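Local coordinates for uncharacterized protein (Bacteroides ovatus CL02T12C04, PDB 6PTM) that probably acts as an exo-carrageenase of glycoside hydrolase family 42, trimming sulfated galactan chains from their ends, at residues A496-L501 and M555-Q560; K168-A173 and D546-S551; D257-L262 and E310-E315. All coordinates share one frame; numbering follows the deposited sequence.

Contact 1: residues A496-L501 and M555-Q560; sequences ATIHGL and MSFQRQ
The torsions of Q558 carry its amide from helix 551-559 to T497 at the end of helix 486-498: CG lies opposite its own carbonyl carbon (chi1 -72°) and the chain then runs extended (chi2 -173°). What it reaches is a Schellman motif, in which G500, with a positive phi of 128°, closes the last turn by the backbone bonds G500 N to T497 O and L501 N to A496 O. Helix 486-498 runs between strands 466-471 and 503-506 of the probable catalytic barrel, and F557 also touches R710 and I712 of the C-terminal antiparallel sheet, so the contact lies between the two. Q558 NE2 donates to T497 O at 2.8 Å, tilted somewhat out of the carbonyl plane and bent at the hydrogen. With G500 N, it gives this buried carbonyl two donors. F171, from strand 168-175, packs on Q558 as well. Beside this polar link, I498 CD1 lies 3.8 Å from F557 CB, the two side chains running alongside in the same direction. A water lies between the backbones, 2.8 Å from I498 O and 3.0 Å from F557 O. The CA-H of Q558 points at the same carbonyl, with 3.6 Å between Q558 CA and I498 O.

Contact 2: residues K168-A173 and D546-S551; sequences KPVFLA and DLNSVS
This is a buried strand-to-helix contact in which polar side chains at the end of one helix, and at the start of the next, take hold of the backbone of a strand. Strand 168-175 is consistent with the first strand of the (beta/alpha)8 barrel known for this family, lying beside its last, 503-506, where the barrel closes. F171 interrupts its regular course; helix 534-549 ends here and V550, as N-cap, opens helix 551-559. At the interruption, F171 N donates to N548 OD1 at 2.8 Å, in the plane of the amide carbonyl. The same N548 OD1 lies 3.3 Å from V170 CA, while the N548 amide and the F171 ring run antiparallel past one another, their planes 22° apart. Two residues earlier in the strand, P169 O accepts from S551 OG at 2.7 Å. With chi1 at 61°, OG sits between the backbone N and carbonyl carbon of S551, facing the strand. A water bridges P169 O and N548 O. The F171 ring packs on the helix ends: CD2 meets L547 CB at 3.8 Å and CE2 meets S551 CB at 3.7 Å, with T497 and I554 also against it. At and just before the interruption, the buried N-H of F171 and carbonyl of P169 thus each find a partner in a helix side chain, while V170 and L172 keep strand-type backbone bonds with L163, T502 and T504.

Contact 3: residues D257-L262 and E310-E315; sequences DINHPL and EYAYEE
Y311, on the first turn of helix 310-324, reaches across to the type I turn D257-H260 and the start of helix 261-278, and can be followed outward atom by atom. Its CB lies 3.3 Å from N259 O and 3.6 Å from D257 OD2, against the backbone and side chain of the turn. Beyond it CG is turned away from the carbonyl carbon (chi1 -82°), which sends the ring along the turn towards H260 and P261; Y311 CG itself stays near N259 O, at 3.7 Å, before the ring splits between the two. On one edge, CD2 and CE2 approach the imidazole, with Y311 CE2 only 3.4 Å from H260 CD2; this is a T-shaped pair, the edge of the tyrosine toward the face of the histidine, with planes at 60°. One face of the tyrosine is covered by P261, whose CD stands 3.8 Å from the ring centroid in a CH-pi contact that also takes in CE1 and, towards the tip, CZ.

The turn that receives this ring is itself well braced. D257 OD1 accepts from N259 N, an Asx turn, while D257 OD2 is hydrogen-bonded to S309 OG. H260 is the N-cap of helix 261-278: its ND1 accepts from L262 N at 2.9 Å, in the ring plane, and NE2, which probably carries the proton, is hydrogen-bonded to D242, so both ring nitrogens help to fix the face offered to Y311. Further along helix 310-324, A312 CB lies 3.4 Å from N259 OD1 of the turn, whose hydrogen-bond partner is R370, and N259 ND2 packs against CG of E315. The contact thus joins the N-terminal ends of helices 261-278 and 310-324, with helix 358-385 alongside: its R370 touches I258 and A312, and its F366 touches E315.

Overall arrangement
Contacts 1 and 2 are neighbours in the buried interior and share a set of elements: strand 168-175, part of contact 2, also touches contact 1, M555 on P169 and T497 on L547 join them, and helices 534-549 and 551-559 follow one another in the chain. Contact 3 stands apart and is only partly buried, its centre about 40 Å from that of contact 1 and about 45 Å from that of contact 2, from which it lies on the other side of the chain's centre. The chemistry follows the setting. In the interior, amide and hydroxyl side chains, with waters, pair with backbone groups where helices end or a strand breaks; at contact 3, rings and a proline pack directly, while hydrogen bonds stay within the turn or run to residues outside the two segments.

Contact 1: residues A496-L501 and M555-Q560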
loop_
_atom_site.group_PDB
_atom_site.type_symbol
_atom_site.label_atom_id
_atom_site.label_comp_id
_atom_site.label_asym_id
_atom_site.label_seq_id
_atom_site.Cartn_x
_atom_site.Cartn_y
_atom_site.Cartn_z
ATOM N N ALA A 496 7.390 -4.664 -1.191
ATOM C CA ALA A 496 5.942 -4.407 -1.185
ATOM C C ALA A 496 5.211 -5.615 -1.799
ATOM O O ALA A 496 4.149 -6.046 -1.250
ATOM C CB ALA A 496 5.619 -3.133 -1.918
ATOM N N THR A 497 5.789 -6.198 -2.847
ATOM C CA THR A 497 5.175 -7.351 -3.538
ATOM C C THR A 497 5.217 -8.584 -2.630
ATOM O O THR A 497 4.199 -9.296 -2.553
ATOM C CB THR A 497 5.804 -7.598 -4.913
ATOM O OG1 THR A 497 5.683 -6.380 -5.647
ATOM C CG2 THR A 497 5.071 -8.736 -5.584
ATOM N N ILE A 498 6.320 -8.803 -1.920
ATOM C CA ILE A 498 6.389 -9.906 -0.924
ATOM C C ILE A 498 5.228 -9.765 0.087
ATOM O O ILE A 498 4.663 -10.803 0.496
ATOM C CB ILE A 498 7.768 -9.967 -0.260
ATOM C CG1 ILE A 498 8.841 -10.426 -1.265
ATOM C CG2 ILE A 498 7.719 -10.821 1.007
ATOM C CD1 ILE A 498 8.703 -11.839 -1.760
ATOM N N HIS A 499 4.856 -8.538 0.462
ATOM C CA HIS A 499 3.826 -8.267 1.490
ATOM C C HIS A 499 2.420 -8.149 0.871
ATOM O O HIS A 499 1.496 -7.760 1.615
ATOM C CB HIS A 499 4.262 -7.064 2.303
ATOM C CG HIS A 499 5.415 -7.333 3.237
ATOM N ND1 HIS A 499 5.223 -7.507 4.603
ATOM C CD2 HIS A 499 6.745 -7.478 3.011
ATOM C CE1 HIS A 499 6.387 -7.713 5.189
ATOM N NE2 HIS A 499 7.361 -7.696 4.216
ATOM N N GLY A 500 2.252 -8.396 -0.431
ATOM C CA GLY A 500 0.911 -8.541 -1.032
ATOM C C GLY A 500 0.648 -7.673 -2.252
ATOM O O GLY A 500 -0.352 -7.908 -2.916
ATOM N N LEU A 501 1.480 -6.685 -2.532
ATOM C CA LEU A 501 1.211 -5.777 -3.670
ATOM C C LEU A 501 1.142 -6.554 -4.991
ATOM O O LEU A 501 2.093 -7.304 -5.330
ATOM C CB LEU A 501 2.309 -4.726 -3.727
ATOM C CG LEU A 501 2.173 -3.691 -4.839
ATOM C CD1 LEU A 501 0.854 -2.920 -4.699
ATOM C CD2 LEU A 501 3.371 -2.760 -4.757
ATOM N N MET A 555 3.888 -15.660 -5.114
ATOM C CA MET A 555 2.552 -15.893 -4.519
ATOM C C MET A 555 2.718 -16.783 -3.282
ATOM O O MET A 555 2.015 -16.528 -2.335
ATOM C CB MET A 555 1.548 -16.513 -5.493
ATOM C CG MET A 555 1.263 -15.679 -6.698
ATOM S SD MET A 555 0.699 -13.985 -6.299
ATOM C CE MET A 555 -0.599 -14.363 -5.122
ATOM N N SER A 556 3.640 -17.765 -3.266
ATOM C CA SER A 556 3.874 -18.606 -2.067
ATOM C C SER A 556 4.341 -17.725 -0.895
ATOM O O SER A 556 3.824 -17.901 0.264
ATOM C CB SER A 556 4.826 -19.724 -2.337
ATOM O OG SER A 556 4.253 -20.642 -3.253
ATOM N N PHE A 557 5.256 -16.791 -1.144
ATOM C CA PHE A 557 5.685 -15.842 -0.077
ATOM C C PHE A 557 4.497 -14.989 0.389
ATOM O O PHE A 557 4.378 -14.826 1.605
ATOM C CB PHE A 557 6.842 -14.943 -0.517
ATOM C CG PHE A 557 8.162 -15.653 -0.635
ATOM C CD1 PHE A 557 8.764 -16.209 0.488
ATOM C CD2 PHE A 557 8.816 -15.747 -1.850
ATOM C CE1 PHE A 557 9.990 -16.858 0.389
ATOM C CE2 PHE A 557 10.057 -16.353 -1.932
ATOM C CZ PHE A 557 10.628 -16.933 -0.826
ATOM N N GLN A 558 3.646 -14.473 -0.505
ATOM C CA GLN A 558 2.503 -13.587 -0.111
ATOM C C GLN A 558 1.526 -14.407 0.742
ATOM O O GLN A 558 0.929 -13.875 1.699
ATOM C CB GLN A 558 1.724 -13.037 -1.315
ATOM C CG GLN A 558 2.433 -11.961 -2.144
ATOM C CD GLN A 558 1.500 -11.376 -3.179
ATOM O OE1 GLN A 558 0.314 -11.785 -3.269
ATOM N NE2 GLN A 558 1.998 -10.388 -3.923
ATOM N N ARG A 559 1.314 -15.669 0.375
ATOM C CA ARG A 559 0.251 -16.522 0.973
ATOM C C ARG A 559 0.780 -17.253 2.201
ATOM O O ARG A 559 -0.041 -17.875 2.900
ATOM C CB ARG A 559 -0.242 -17.578 -0.016
ATOM C CG ARG A 559 -0.986 -16.984 -1.202
ATOM C CD ARG A 559 -1.109 -17.973 -2.323
ATOM N NE ARG A 559 -1.940 -17.483 -3.424
ATOM C CZ ARG A 559 -2.013 -18.087 -4.611
ATOM N NH1 ARG A 559 -1.293 -19.182 -4.850
ATOM N NH2 ARG A 559 -2.831 -17.629 -5.547
ATOM N N GLN A 560 2.086 -17.229 2.450
ATOM C CA GLN A 560 2.648 -18.053 3.553
ATOM C C GLN A 560 1.894 -17.766 4.859
ATOM O O GLN A 560 1.661 -16.586 5.190
ATOM C CB GLN A 560 4.142 -17.816 3.743
ATOM C CG GLN A 560 4.796 -18.801 4.708
ATOM C CD GLN A 560 6.295 -18.677 4.677
ATOM O OE1 GLN A 560 6.868 -17.593 4.802
ATOM N NE2 GLN A 560 6.952 -19.794 4.434
HETATM O O HOH W 1 4.005 -12.137 2.903
#

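Contact 2: residues K168-A173 and D546-S551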
loop_
_atom_site.group_PDB
_atom_site.type_symbol
_atom_site.label_atom_id
_atom_site.label_comp_id
_atom_site.label_asym_id
_atom_site.label_seq_id
_atom_site.Cartn_x
_atom_site.Cartn_y
_atom_site.Cartn_z
ATOM N N LYS A 168 -0.888 -17.826 -15.485
ATOM C CA LYS A 168 0.133 -17.586 -14.460
ATOM C C LYS A 168 -0.110 -16.247 -13.785
ATOM O O LYS A 168 -0.516 -15.289 -14.452
ATOM C CB LYS A 168 1.507 -17.631 -15.122
ATOM C CG LYS A 168 1.959 -19.028 -15.506
ATOM C CD LYS A 168 2.252 -19.796 -14.245
ATOM C CE LYS A 168 2.357 -21.278 -14.463
ATOM N NZ LYS A 168 2.689 -21.918 -13.176
ATOM N N PRO A 169 0.243 -16.133 -12.480
ATOM C CA PRO A 169 0.274 -14.843 -11.791
ATOM C C PRO A 169 1.296 -13.910 -12.456
ATOM O O PRO A 169 2.453 -14.340 -12.763
ATOM C CB PRO A 169 0.637 -15.145 -10.320
ATOM C CG PRO A 169 0.746 -16.653 -10.223
ATOM C CD PRO A 169 0.711 -17.234 -11.616
ATOM N N VAL A 170 0.873 -12.652 -12.645
ATOM C CA VAL A 170 1.770 -11.537 -13.037
ATOM C C VAL A 170 1.555 -10.368 -12.062
ATOM O O VAL A 170 0.567 -10.371 -11.294
ATOM C CB VAL A 170 1.587 -11.115 -14.507
ATOM C CG1 VAL A 170 1.960 -12.240 -15.452
ATOM C CG2 VAL A 170 0.182 -10.607 -14.807
ATOM N N PHE A 171 2.479 -9.426 -12.105
ATOM C CA PHE A 171 2.497 -8.180 -11.318
ATOM C C PHE A 171 2.590 -7.001 -12.287
ATOM O O PHE A 171 3.442 -7.024 -13.184
ATOM C CB PHE A 171 3.635 -8.256 -10.294
ATOM C CG PHE A 171 3.551 -9.506 -9.445
ATOM C CD1 PHE A 171 2.543 -9.647 -8.492
ATOM C CD2 PHE A 171 4.429 -10.562 -9.636
ATOM C CE1 PHE A 171 2.424 -10.813 -7.748
ATOM C CE2 PHE A 171 4.285 -11.734 -8.916
ATOM C CZ PHE A 171 3.293 -11.853 -7.972
ATOM N N LEU A 172 1.778 -5.968 -12.062
ATOM C CA LEU A 172 1.604 -4.858 -13.024
ATOM C C LEU A 172 2.170 -3.540 -12.471
ATOM O O LEU A 172 1.937 -3.204 -11.279
ATOM C CB LEU A 172 0.132 -4.712 -13.395
ATOM C CG LEU A 172 -0.533 -5.926 -14.056
ATOM C CD1 LEU A 172 -1.934 -5.527 -14.549
ATOM C CD2 LEU A 172 0.302 -6.554 -15.192
ATOM N N ALA A 173 2.848 -2.794 -13.335
ATOM C CA ALA A 173 3.287 -1.411 -13.045
ATOM C C ALA A 173 2.910 -0.508 -14.213
ATOM O O ALA A 173 3.200 -0.880 -15.375
ATOM C CB ALA A 173 4.762 -1.372 -12.801
ATOM N N ASP A 546 11.398 -9.479 -13.322
ATOM C CA ASP A 546 11.968 -10.524 -12.442
ATOM C C ASP A 546 10.866 -11.138 -11.573
ATOM O O ASP A 546 10.805 -12.384 -11.467
ATOM C CB ASP A 546 13.130 -10.023 -11.598
ATOM C CG ASP A 546 14.408 -9.840 -12.395
ATOM O OD1 ASP A 546 14.558 -10.507 -13.437
ATOM O OD2 ASP A 546 15.205 -9.001 -11.985
ATOM N N LEU A 547 10.006 -10.325 -10.960
ATOM C CA LEU A 547 8.908 -10.891 -10.136
ATOM C C LEU A 547 8.027 -11.822 -11.001
ATOM O O LEU A 547 7.678 -12.911 -10.555
ATOM C CB LEU A 547 8.089 -9.745 -9.543
ATOM C CG LEU A 547 8.747 -8.882 -8.480
ATOM C CD1 LEU A 547 7.948 -7.603 -8.336
ATOM C CD2 LEU A 547 8.808 -9.628 -7.168
ATOM N N ASN A 548 7.654 -11.413 -12.210
ATOM C CA ASN A 548 6.882 -12.302 -13.121
ATOM C C ASN A 548 7.605 -13.645 -13.287
ATOM O O ASN A 548 6.932 -14.680 -13.292
ATOM C CB ASN A 548 6.579 -11.628 -14.458
ATOM C CG ASN A 548 5.531 -10.546 -14.325
ATOM O OD1 ASN A 548 4.862 -10.446 -13.289
ATOM N ND2 ASN A 548 5.427 -9.699 -15.343
ATOM N N SER A 549 8.915 -13.632 -13.436
ATOM C CA SER A 549 9.736 -14.815 -13.786
ATOM C C SER A 549 9.686 -15.805 -12.625
ATOM O O SER A 549 9.932 -17.017 -12.861
ATOM C CB SER A 549 11.161 -14.427 -14.141
ATOM O OG SER A 549 11.983 -14.177 -13.001
ATOM N N VAL A 550 9.383 -15.330 -11.416
ATOM C CA VAL A 550 9.293 -16.228 -10.238
ATOM C C VAL A 550 7.937 -16.074 -9.547
ATOM O O VAL A 550 7.855 -16.261 -8.311
ATOM C CB VAL A 550 10.469 -15.989 -9.276
ATOM C CG1 VAL A 550 11.753 -16.493 -9.873
ATOM C CG2 VAL A 550 10.616 -14.543 -8.815
ATOM N N SER A 551 6.875 -15.827 -10.307
ATOM C CA SER A 551 5.602 -15.353 -9.712
ATOM C C SER A 551 4.995 -16.457 -8.844
ATOM O O SER A 551 4.252 -16.117 -7.907
ATOM C CB SER A 551 4.613 -14.867 -10.760
ATOM O OG SER A 551 4.275 -15.919 -11.641
HETATM O O HOH W 2 4.604 -14.553 -14.722
#

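Contact 3: residues D257-L262 and E310-E315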
loop_
_atom_site.group_PDB
_atom_site.type_symbol
_atom_site.label_atom_id
_atom_site.label_comp_id
_atom_site.label_asym_id
_atom_site.label_seq_id
_atom_site.Cartn_x
_atom_site.Cartn_y
_atom_site.Cartn_z
ATOM N N ASP A 257 -21.245 16.982 1.685
ATOM C CA ASP A 257 -21.704 16.249 2.885
ATOM C C ASP A 257 -22.134 14.841 2.477
ATOM O O ASP A 257 -23.178 14.724 1.837
ATOM C CB ASP A 257 -22.883 17.001 3.501
ATOM C CG ASP A 257 -23.428 16.308 4.737
ATOM O OD1 ASP A 257 -22.800 15.335 5.195
ATOM O OD2 ASP A 257 -24.440 16.780 5.250
ATOM N N ILE A 258 -21.383 13.807 2.876
ATOM C CA ILE A 258 -21.757 12.392 2.564
ATOM C C ILE A 258 -23.093 12.013 3.222
ATOM O O ILE A 258 -23.680 10.996 2.828
ATOM C CB ILE A 258 -20.639 11.404 2.942
ATOM C CG1 ILE A 258 -20.252 11.478 4.425
ATOM C CG2 ILE A 258 -19.449 11.597 2.034
ATOM C CD1 ILE A 258 -19.270 10.408 4.864
ATOM N N ASN A 259 -23.581 12.773 4.210
ATOM C CA ASN A 259 -24.865 12.432 4.876
ATOM C C ASN A 259 -26.021 13.298 4.334
ATOM O O ASN A 259 -27.110 13.221 4.919
ATOM C CB ASN A 259 -24.710 12.512 6.396
ATOM C CG ASN A 259 -23.741 11.476 6.897
ATOM O OD1 ASN A 259 -22.686 11.807 7.430
ATOM N ND2 ASN A 259 -24.096 10.208 6.734
ATOM N N HIS A 260 -25.819 14.110 3.289
ATOM C CA HIS A 260 -26.880 15.004 2.741
ATOM C C HIS A 260 -27.660 14.260 1.660
ATOM O O HIS A 260 -27.041 13.656 0.781
ATOM C CB HIS A 260 -26.278 16.286 2.191
ATOM C CG HIS A 260 -27.300 17.345 1.952
ATOM N ND1 HIS A 260 -28.281 17.207 0.998
ATOM C CD2 HIS A 260 -27.492 18.543 2.545
ATOM C CE1 HIS A 260 -29.056 18.273 1.022
ATOM N NE2 HIS A 260 -28.585 19.126 1.958
ATOM N N PRO A 261 -29.016 14.258 1.668
ATOM C CA PRO A 261 -29.795 13.537 0.654
ATOM C C PRO A 261 -29.497 13.966 -0.780
ATOM O O PRO A 261 -29.617 13.136 -1.629
ATOM C CB PRO A 261 -31.261 13.853 0.966
ATOM C CG PRO A 261 -31.236 14.098 2.456
ATOM C CD PRO A 261 -29.897 14.780 2.727
ATOM N N LEU A 262 -29.130 15.228 -1.017
ATOM C CA LEU A 262 -28.907 15.697 -2.391
ATOM C C LEU A 262 -27.559 15.127 -2.861
ATOM O O LEU A 262 -27.394 14.868 -4.074
ATOM C CB LEU A 262 -28.968 17.222 -2.421
ATOM C CG LEU A 262 -28.804 17.840 -3.795
ATOM C CD1 LEU A 262 -29.965 17.451 -4.683
ATOM C CD2 LEU A 262 -28.674 19.341 -3.684
ATOM N N GLU A 310 -25.042 19.008 9.988
ATOM C CA GLU A 310 -26.240 18.788 10.845
ATOM C C GLU A 310 -26.865 17.448 10.459
ATOM O O GLU A 310 -27.264 16.699 11.358
ATOM C CB GLU A 310 -27.153 20.011 10.759
ATOM C CG GLU A 310 -26.471 21.260 11.328
ATOM C CD GLU A 310 -26.081 21.115 12.787
ATOM O OE1 GLU A 310 -26.986 20.906 13.606
ATOM O OE2 GLU A 310 -24.884 21.094 13.099
ATOM N N TYR A 311 -26.900 17.125 9.157
ATOM C CA TYR A 311 -27.346 15.794 8.665
ATOM C C TYR A 311 -26.493 14.719 9.354
ATOM O O TYR A 311 -27.071 13.711 9.845
ATOM C CB TYR A 311 -27.344 15.708 7.129
ATOM C CG TYR A 311 -28.571 16.291 6.462
ATOM C CD1 TYR A 311 -29.814 15.670 6.507
ATOM C CD2 TYR A 311 -28.501 17.504 5.810
ATOM C CE1 TYR A 311 -30.940 16.235 5.916
ATOM C CE2 TYR A 311 -29.610 18.091 5.216
ATOM C CZ TYR A 311 -30.836 17.453 5.262
ATOM O OH TYR A 311 -31.894 18.073 4.652
ATOM N N ALA A 312 -25.169 14.921 9.456
ATOM C CA ALA A 312 -24.231 13.927 10.028
ATOM C C ALA A 312 -24.497 13.793 11.529
ATOM O O ALA A 312 -24.474 12.669 12.023
ATOM C CB ALA A 312 -22.777 14.308 9.750
ATOM N N TYR A 313 -24.708 14.897 12.247
ATOM C CA TYR A 313 -24.973 14.853 13.702
ATOM C C TYR A 313 -26.291 14.108 13.962
ATOM O O TYR A 313 -26.382 13.344 14.963
ATOM C CB TYR A 313 -24.951 16.249 14.323
ATOM C CG TYR A 313 -24.576 16.174 15.776
ATOM C CD1 TYR A 313 -23.245 16.138 16.160
ATOM C CD2 TYR A 313 -25.539 15.943 16.756
ATOM C CE1 TYR A 313 -22.887 15.985 17.489
ATOM C CE2 TYR A 313 -25.197 15.780 18.090
ATOM C CZ TYR A 313 -23.867 15.827 18.465
ATOM O OH TYR A 313 -23.517 15.620 19.769
ATOM N N GLU A 314 -27.303 14.309 13.104
ATOM C CA GLU A 314 -28.558 13.517 13.201
ATOM C C GLU A 314 -28.241 12.017 13.026
ATOM O O GLU A 314 -28.795 11.191 13.778
ATOM C CB GLU A 314 -29.607 14.087 12.233
ATOM C CG GLU A 314 -30.949 13.365 12.295
ATOM C CD GLU A 314 -31.642 13.338 13.654
ATOM O OE1 GLU A 314 -31.402 14.248 14.514
ATOM O OE2 GLU A 314 -32.382 12.380 13.869
ATOM N N GLU A 315 -27.327 11.647 12.118
ATOM C CA GLU A 315 -26.916 10.226 11.988
ATOM C C GLU A 315 -26.197 9.792 13.271
ATOM O O GLU A 315 -26.473 8.681 13.792
ATOM C CB GLU A 315 -26.080 10.016 10.720
ATOM C CG GLU A 315 -26.896 10.197 9.458
ATOM C CD GLU A 315 -28.130 9.323 9.371
ATOM O OE1 GLU A 315 -27.985 8.105 9.455
ATOM O OE2 GLU A 315 -29.241 9.881 9.319
#